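PDB 6L7N: lipase, class 3 from Penicillium roqueforti FM164, which probably hydrolyses the ester bonds of lipids such as triacylglycerols, using an alpha/beta-hydrolase fold. Local coordinates for residues E76-S81 / K127-A132; G67-D72 / D123-E128. All coordinates share one frame; numbering follows the deposited sequence.

Overall arrangement
Both interactions join helix 112-135 to one face of the central mixed sheet, and their centres lie 5 Å apart. Interaction 1 brings the helix onto strand 77-83, interaction 2 onto its antiparallel neighbour 66-72; K127 and E128 belong to both helical segments. The two strands are tied by probable backbone hydrogen bonds, A77 O to D72 N and V79 N to A70 O, each 2.8 Å. Under the helix their side chains also meet, V78 CG1 lying 3.7 Å from I69 CG2. Neither contact includes the likely catalytic serine, whose nucleophile elbow follows strand 140-146, the next strand in the sheet beyond 77-83.

Interaction 1: residues E76-S81 / K127-A132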
ATOM      1  N   GLU A  76      10.213  -3.211 -16.075  1.00 15.82           N
ATOM      2  CA  GLU A  76       9.382  -4.297 -16.594  1.00 11.81           C
ATOM      3  C   GLU A  76       8.256  -4.639 -15.616  1.00 15.96           C
ATOM      4  O   GLU A  76       8.116  -5.768 -15.145  1.00 10.40           O
ATOM      5  CB  GLU A  76      10.231  -5.537 -16.918  1.00 19.30           C
ATOM      6  CG  GLU A  76      11.127  -5.362 -18.159  1.00 13.94           C
ATOM      7  CD  GLU A  76      11.480  -6.684 -18.853  1.00 38.17           C
ATOM      8  OE1 GLU A  76      10.586  -7.541 -19.035  1.00 34.64           O
ATOM      9  OE2 GLU A  76      12.655  -6.867 -19.238  1.00 40.27           O
ATOM     10  N   ALA A  77       7.451  -3.630 -15.300  1.00 12.22           N
ATOM     11  CA  ALA A  77       6.382  -3.841 -14.334  1.00  8.71           C
ATOM     12  C   ALA A  77       5.120  -3.100 -14.740  1.00 14.32           C
ATOM     13  O   ALA A  77       5.178  -1.968 -15.225  1.00 13.23           O
ATOM     14  CB  ALA A  77       6.802  -3.394 -12.927  1.00 12.09           C
ATOM     15  N   VAL A  78       3.979  -3.765 -14.546  1.00  8.55           N
ATOM     16  CA  VAL A  78       2.679  -3.117 -14.499  1.00  8.14           C
ATOM     17  C   VAL A  78       2.423  -2.762 -13.047  1.00 13.81           C
ATOM     18  O   VAL A  78       2.649  -3.592 -12.161  1.00  9.55           O
ATOM     19  CB  VAL A  78       1.583  -4.043 -15.051  1.00 12.36           C
ATOM     20  CG1 VAL A  78       0.215  -3.414 -14.901  1.00 13.51           C
ATOM     21  CG2 VAL A  78       1.870  -4.357 -16.528  1.00 11.25           C
ATOM     22  N   VAL A  79       1.995  -1.524 -12.800  1.00  6.62           N
ATOM     23  CA  VAL A  79       1.888  -0.975 -11.451  1.00  9.76           C
ATOM     24  C   VAL A  79       0.441  -0.588 -11.204  1.00 11.10           C
ATOM     25  O   VAL A  79      -0.128   0.226 -11.939  1.00  8.41           O
ATOM     26  CB  VAL A  79       2.815   0.232 -11.244  1.00  8.19           C
ATOM     27  CG1 VAL A  79       2.642   0.822  -9.845  1.00  8.89           C
ATOM     28  CG2 VAL A  79       4.277  -0.157 -11.506  1.00 10.70           C
ATOM     29  N   LEU A  80      -0.140  -1.153 -10.155  1.00  5.35           N
ATOM     30  CA  LEU A  80      -1.489  -0.840  -9.714  1.00  6.40           C
ATOM     31  C   LEU A  80      -1.337  -0.088  -8.403  1.00  8.90           C
ATOM     32  O   LEU A  80      -0.919  -0.679  -7.405  1.00  7.46           O
ATOM     33  CB  LEU A  80      -2.303  -2.116  -9.517  1.00  6.27           C
ATOM     34  CG  LEU A  80      -3.690  -1.983  -8.886  1.00  7.99           C
ATOM     35  CD1 LEU A  80      -4.533  -0.928  -9.609  1.00 12.22           C
ATOM     36  CD2 LEU A  80      -4.366  -3.364  -8.899  1.00  6.14           C
ATOM     37  N   SER A  81      -1.684   1.197  -8.400  1.00  8.89           N
ATOM     38  CA  SER A  81      -1.458   2.065  -7.252  1.00  9.92           C
ATOM     39  C   SER A  81      -2.785   2.570  -6.706  1.00 10.41           C
ATOM     40  O   SER A  81      -3.636   3.041  -7.479  1.00  8.78           O
ATOM     41  CB  SER A  81      -0.573   3.248  -7.634  1.00 10.91           C
ATOM     42  OG  SER A  81      -0.551   4.209  -6.598  1.00 26.54           O
ATOM     43  N   LYS A 127     -10.449  -6.444 -15.551  1.00 14.30           N
ATOM     44  CA  LYS A 127     -10.470  -6.440 -17.018  1.00 12.13           C
ATOM     45  C   LYS A 127      -9.317  -5.604 -17.591  1.00 10.78           C
ATOM     46  O   LYS A 127      -8.631  -6.019 -18.549  1.00 12.96           O
ATOM     47  CB  LYS A 127     -11.823  -5.930 -17.514  1.00 14.31           C
ATOM     48  CG  LYS A 127     -13.024  -6.795 -17.099  1.00 14.54           C
ATOM     49  CD  LYS A 127     -14.323  -6.186 -17.614  1.00 19.61           C
ATOM     50  CE  LYS A 127     -15.545  -6.885 -17.034  1.00 30.22           C
ATOM     51  NZ  LYS A 127     -16.752  -6.022 -17.158  1.00 40.63           N
ATOM     52  N   GLU A 128      -9.061  -4.442 -16.981  1.00 12.41           N
ATOM     53  CA  GLU A 128      -7.976  -3.571 -17.428  1.00 13.73           C
ATOM     54  C   GLU A 128      -6.621  -4.253 -17.268  1.00 11.80           C
ATOM     55  O   GLU A 128      -5.749  -4.162 -18.144  1.00 10.21           O
ATOM     56  CB  GLU A 128      -8.002  -2.261 -16.635  1.00  9.43           C
ATOM     57  CG  GLU A 128      -9.237  -1.390 -16.858  1.00 13.30           C
ATOM     58  CD  GLU A 128      -9.331  -0.200 -15.896  1.00 19.33           C
ATOM     59  OE1 GLU A 128     -10.157   0.714 -16.146  1.00 18.59           O
ATOM     60  OE2 GLU A 128      -8.585  -0.178 -14.888  1.00 15.43           O
ATOM     61  N   LEU A 129      -6.409  -4.906 -16.129  1.00 11.78           N
ATOM     62  CA  LEU A 129      -5.148  -5.589 -15.915  1.00 10.08           C
ATOM     63  C   LEU A 129      -4.961  -6.696 -16.935  1.00 11.49           C
ATOM     64  O   LEU A 129      -3.848  -6.913 -17.421  1.00 13.29           O
ATOM     65  CB  LEU A 129      -5.091  -6.150 -14.499  1.00  7.60           C
ATOM     66  CG  LEU A 129      -4.725  -5.137 -13.424  1.00  5.91           C
ATOM     67  CD1 LEU A 129      -4.828  -5.823 -12.060  1.00 13.41           C
ATOM     68  CD2 LEU A 129      -3.320  -4.596 -13.668  1.00 13.34           C
ATOM     69  N   LYS A 130      -6.031  -7.418 -17.267  1.00  9.13           N
ATOM     70  CA  LYS A 130      -5.879  -8.459 -18.277  1.00 12.12           C
ATOM     71  C   LYS A 130      -5.356  -7.856 -19.570  1.00 15.35           C
ATOM     72  O   LYS A 130      -4.406  -8.377 -20.179  1.00 12.97           O
ATOM     73  CB  LYS A 130      -7.202  -9.191 -18.508  1.00 13.70           C
ATOM     74  CG  LYS A 130      -7.101 -10.304 -19.549  1.00 20.11           C
ATOM     75  CD  LYS A 130      -8.393 -11.083 -19.661  1.00 24.14           C
ATOM     76  CE  LYS A 130      -8.279 -12.174 -20.725  1.00 30.52           C
ATOM     77  NZ  LYS A 130      -9.611 -12.767 -21.027  1.00 31.84           N
ATOM     78  N   GLU A 131      -5.905  -6.699 -19.950  1.00 13.83           N
ATOM     79  CA  GLU A 131      -5.438  -6.032 -21.165  1.00 10.79           C
ATOM     80  C   GLU A 131      -3.970  -5.618 -21.066  1.00 13.44           C
ATOM     81  O   GLU A 131      -3.163  -5.900 -21.965  1.00 13.55           O
ATOM     82  CB  GLU A 131      -6.312  -4.816 -21.447  1.00 15.80           C
ATOM     83  CG  GLU A 131      -7.307  -5.021 -22.536  1.00 27.53           C
ATOM     84  CD  GLU A 131      -8.025  -3.741 -22.854  1.00 24.95           C
ATOM     85  OE1 GLU A 131      -7.368  -2.803 -23.347  1.00 22.80           O
ATOM     86  OE2 GLU A 131      -9.231  -3.660 -22.560  1.00 20.36           O
ATOM     87  N   ALA A 132      -3.603  -4.932 -19.980  1.00 10.29           N
ATOM     88  CA  ALA A 132      -2.256  -4.375 -19.892  1.00  9.99           C
ATOM     89  C   ALA A 132      -1.200  -5.472 -19.738  1.00 13.65           C
ATOM     90  O   ALA A 132      -0.096  -5.371 -20.294  1.00  9.30           O
ATOM     91  CB  ALA A 132      -2.186  -3.368 -18.743  1.00 16.82           C
TER
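L129 spreads its two methyls over V78 and L80, the alternate strand residues whose side chains face the helix. CD2 of L129 meets V78 CG1 at 3.9 Å, while its other branch, CD1, reaches L80 CD2 at 4.0 Å. The angles of approach differ: the L129 side chain crosses that of V78 on a slant and that of L80 at roughly a right angle. With chi2 of L129 at 175°, CD1 continues the extended line of the side chain and CD2 branches off it, which is how one leucine serves two strand residues. On the strand, V78 directs CG1 at the leucine. A132, almost one turn after L129, approaches V78 more loosely, its carbonyl O 4.4 Å from V78 CG2 and its CB 4.5 Å from V78 CG1; the CA atoms of V78 and A132 are 7.4 Å apart. No hydrogen bond passes between the segments, and the contact rests on methyl packing of buried residues, with a loose carbonyl approach from A132. The axes of strand 77-81 and helix segment 127-132 approach to 10.2 Å and run nearly antiparallel, at 163°, as fits a beta-alpha-beta crossover in an alpha/beta-hydrolase sheet: helix 112-135 lies in the connection from strand 77-83 to its parallel neighbour 140-146. Backbone bonds from V78 to E140 and A142, and from L80 to A142, join those two strands, and L129 also touches L141. V79, pointing the other way, packs on W15 and Y18 of helix 6-22 across the sheet. At the start of the strand, E76 and A77 both face D72 in a G1 beta bulge, with E76 taking the positive phi of 52°.

Interaction 2: residues G67-D72 / D123-E128; sequences GFIAVD and DDIIKE
I69 slants across the side chain of E128, and its terminal CD1 does the touching. That methyl lies 3.5 Å from E128 OE2 and 3.8 Å from E128 CB, so it meets the glutamate at both its root and its carboxylate. Two torsions of I69 explain the reach: chi1 at -52° aims CG1 by setting it anti to the carbonyl carbon, and chi2 at 177° extends that branch to CD1. E128 is also drawn out beyond CG, chi2 171°, so that CB and OE2, at its two ends, both face I69 CD1. I125, almost one helical turn earlier, comes in more loosely, its carbonyl O 4.2 Å and its CG2 methyl 4.3 Å from I69 CD1. Within the sheet, the other branch of I69 faces strand 77-83, while I69 CD1 lies 3.9 Å from L129 CD2. One isoleucine methyl therefore sits among three residues of helix 112-135. The nearest CA pair, I69 and E128, is 8.2 Å apart, and from the strand it is the I69 side chain that bridges the gap. In the alpha/beta-hydrolase layout this is where the helix reaches beyond strand 77-83 to the next strand, 66-72; farther out, I125 and E128 touch F57 and Y55 of the edge strand 52-57. F68 points to the opposite face of the sheet and packs on helix 6-22. No hydrogen bond or salt bridge crosses between the segments. A carboxylate oxygen thus lies against a methyl that offers it no hydrogen bond, with only CB of E128 adding apolar contact, and the partly exposed position of E128 suggests that solvent could still help to stabilise its charge.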
ATOM      1  N   GLY A  67      -6.711   6.011  -7.962  1.00  6.31           N
ATOM      2  CA  GLY A  67      -5.480   5.327  -8.296  1.00  6.57           C
ATOM      3  C   GLY A  67      -5.312   5.156  -9.789  1.00  9.25           C
ATOM      4  O   GLY A  67      -6.008   5.774 -10.597  1.00  8.43           O
ATOM      5  N   PHE A  68      -4.382   4.274 -10.129  1.00  8.03           N
ATOM      6  CA  PHE A  68      -4.019   4.131 -11.535  1.00 10.11           C
ATOM      7  C   PHE A  68      -3.360   2.785 -11.778  1.00 10.82           C
ATOM      8  O   PHE A  68      -2.848   2.141 -10.859  1.00 10.17           O
ATOM      9  CB  PHE A  68      -3.089   5.262 -11.994  1.00  9.36           C
ATOM     10  CG  PHE A  68      -1.775   5.338 -11.236  1.00  9.77           C
ATOM     11  CD1 PHE A  68      -0.703   4.512 -11.558  1.00  7.90           C
ATOM     12  CD2 PHE A  68      -1.608   6.271 -10.219  1.00  8.89           C
ATOM     13  CE1 PHE A  68       0.518   4.606 -10.864  1.00 10.11           C
ATOM     14  CE2 PHE A  68      -0.407   6.371  -9.523  1.00  7.97           C
ATOM     15  CZ  PHE A  68       0.667   5.542  -9.842  1.00 11.47           C
ATOM     16  N   ILE A  69      -3.398   2.371 -13.042  1.00 11.38           N
ATOM     17  CA  ILE A  69      -2.554   1.316 -13.586  1.00  8.71           C
ATOM     18  C   ILE A  69      -1.605   1.975 -14.579  1.00  9.61           C
ATOM     19  O   ILE A  69      -2.054   2.610 -15.543  1.00 17.89           O
ATOM     20  CB  ILE A  69      -3.377   0.214 -14.270  1.00  7.41           C
ATOM     21  CG1 ILE A  69      -4.481  -0.309 -13.333  1.00  7.23           C
ATOM     22  CG2 ILE A  69      -2.467  -0.896 -14.796  1.00 16.61           C
ATOM     23  CD1 ILE A  69      -5.380  -1.361 -13.980  1.00  6.40           C
ATOM     24  N   ALA A  70      -0.304   1.839 -14.324  1.00  7.93           N
ATOM     25  CA  ALA A  70       0.742   2.393 -15.178  1.00 11.29           C
ATOM     26  C   ALA A  70       1.686   1.283 -15.611  1.00 13.28           C
ATOM     27  O   ALA A  70       1.698   0.196 -15.034  1.00 12.32           O
ATOM     28  CB  ALA A  70       1.542   3.486 -14.467  1.00  8.05           C
ATOM     29  N   VAL A  71       2.477   1.551 -16.644  1.00 10.74           N
ATOM     30  CA  VAL A  71       3.468   0.595 -17.123  1.00 10.89           C
ATOM     31  C   VAL A  71       4.843   1.237 -17.050  1.00 13.31           C
ATOM     32  O   VAL A  71       5.035   2.371 -17.509  1.00 13.77           O
ATOM     33  CB  VAL A  71       3.167   0.092 -18.549  1.00 16.15           C
ATOM     34  CG1 VAL A  71       4.426  -0.532 -19.126  1.00 17.54           C
ATOM     35  CG2 VAL A  71       2.044  -0.978 -18.527  1.00 21.19           C
ATOM     36  N   ASP A  72       5.791   0.495 -16.485  1.00 11.99           N
ATOM     37  CA  ASP A  72       7.167   0.900 -16.241  1.00 16.89           C
ATOM     38  C   ASP A  72       8.032  -0.017 -17.103  1.00 17.03           C
ATOM     39  O   ASP A  72       8.258  -1.181 -16.750  1.00 13.55           O
ATOM     40  CB  ASP A  72       7.468   0.772 -14.750  1.00 14.24           C
ATOM     41  CG  ASP A  72       8.897   1.082 -14.397  1.00 19.07           C
ATOM     42  OD1 ASP A  72       9.781   1.128 -15.292  1.00 18.45           O
ATOM     43  OD2 ASP A  72       9.124   1.283 -13.187  1.00 12.34           O
ATOM     44  N   ASP A 123     -14.004  -5.118 -10.569  1.00 14.03           N
ATOM     45  CA  ASP A 123     -14.362  -5.714 -11.859  1.00 17.55           C
ATOM     46  C   ASP A 123     -13.615  -5.041 -13.009  1.00  9.84           C
ATOM     47  O   ASP A 123     -12.970  -5.706 -13.842  1.00 13.17           O
ATOM     48  CB  ASP A 123     -15.873  -5.615 -12.058  1.00 12.33           C
ATOM     49  CG  ASP A 123     -16.647  -6.437 -11.043  1.00 25.63           C
ATOM     50  OD1 ASP A 123     -16.027  -6.934 -10.086  1.00 20.98           O
ATOM     51  OD2 ASP A 123     -17.886  -6.551 -11.183  1.00 23.45           O
ATOM     52  N   ASP A 124     -13.681  -3.713 -13.054  1.00 13.03           N
ATOM     53  CA  ASP A 124     -12.997  -2.988 -14.121  1.00 17.45           C
ATOM     54  C   ASP A 124     -11.489  -3.128 -13.997  1.00 14.23           C
ATOM     55  O   ASP A 124     -10.790  -3.229 -15.014  1.00 14.94           O
ATOM     56  CB  ASP A 124     -13.383  -1.511 -14.109  1.00 12.76           C
ATOM     57  CG  ASP A 124     -14.669  -1.236 -14.873  1.00 18.42           C
ATOM     58  OD1 ASP A 124     -15.253  -2.187 -15.433  1.00 19.05           O
ATOM     59  OD2 ASP A 124     -15.093  -0.067 -14.902  1.00 24.22           O
ATOM     60  N   ILE A 125     -10.954  -3.139 -12.769  1.00 11.09           N
ATOM     61  CA  ILE A 125      -9.503  -3.247 -12.660  1.00 11.12           C
ATOM     62  C   ILE A 125      -9.032  -4.607 -13.156  1.00 11.02           C
ATOM     63  O   ILE A 125      -7.981  -4.712 -13.797  1.00 11.83           O
ATOM     64  CB  ILE A 125      -9.035  -2.948 -11.222  1.00 11.62           C
ATOM     65  CG1 ILE A 125      -9.052  -1.438 -10.983  1.00 11.17           C
ATOM     66  CG2 ILE A 125      -7.621  -3.484 -10.986  1.00 10.59           C
ATOM     67  CD1 ILE A 125      -8.857  -1.025  -9.520  1.00 10.80           C
ATOM     68  N   ILE A 126      -9.809  -5.662 -12.906  1.00  9.68           N
ATOM     69  CA  ILE A 126      -9.438  -6.990 -13.392  1.00  8.96           C
ATOM     70  C   ILE A 126      -9.416  -7.013 -14.919  1.00 13.11           C
ATOM     71  O   ILE A 126      -8.467  -7.515 -15.539  1.00 13.38           O
ATOM     72  CB  ILE A 126     -10.387  -8.057 -12.812  1.00 13.39           C
ATOM     73  CG1 ILE A 126     -10.148  -8.192 -11.305  1.00 12.67           C
ATOM     74  CG2 ILE A 126     -10.174  -9.400 -13.479  1.00 19.98           C
ATOM     75  CD1 ILE A 126     -11.105  -9.151 -10.600  1.00 14.15           C
ATOM     76  N   LYS A 127     -10.449  -6.444 -15.551  1.00 14.30           N
ATOM     77  CA  LYS A 127     -10.470  -6.440 -17.018  1.00 12.13           C
ATOM     78  C   LYS A 127      -9.317  -5.604 -17.591  1.00 10.78           C
ATOM     79  O   LYS A 127      -8.631  -6.019 -18.549  1.00 12.96           O
ATOM     80  CB  LYS A 127     -11.823  -5.930 -17.514  1.00 14.31           C
ATOM     81  CG  LYS A 127     -13.024  -6.795 -17.099  1.00 14.54           C
ATOM     82  CD  LYS A 127     -14.323  -6.186 -17.614  1.00 19.61           C
ATOM     83  CE  LYS A 127     -15.545  -6.885 -17.034  1.00 30.22           C
ATOM     84  NZ  LYS A 127     -16.752  -6.022 -17.158  1.00 40.63           N
ATOM     85  N   GLU A 128      -9.061  -4.442 -16.981  1.00 12.41           N
ATOM     86  CA  GLU A 128      -7.976  -3.571 -17.428  1.00 13.73           C
ATOM     87  C   GLU A 128      -6.621  -4.253 -17.268  1.00 11.80           C
ATOM     88  O   GLU A 128      -5.749  -4.162 -18.144  1.00 10.21           O
ATOM     89  CB  GLU A 128      -8.002  -2.261 -16.635  1.00  9.43           C
ATOM     90  CG  GLU A 128      -9.237  -1.390 -16.858  1.00 13.30           C
ATOM     91  CD  GLU A 128      -9.331  -0.200 -15.896  1.00 19.33           C
ATOM     92  OE1 GLU A 128     -10.157   0.714 -16.146  1.00 18.59           O
ATOM     93  OE2 GLU A 128      -8.585  -0.178 -14.888  1.00 15.43           O
TER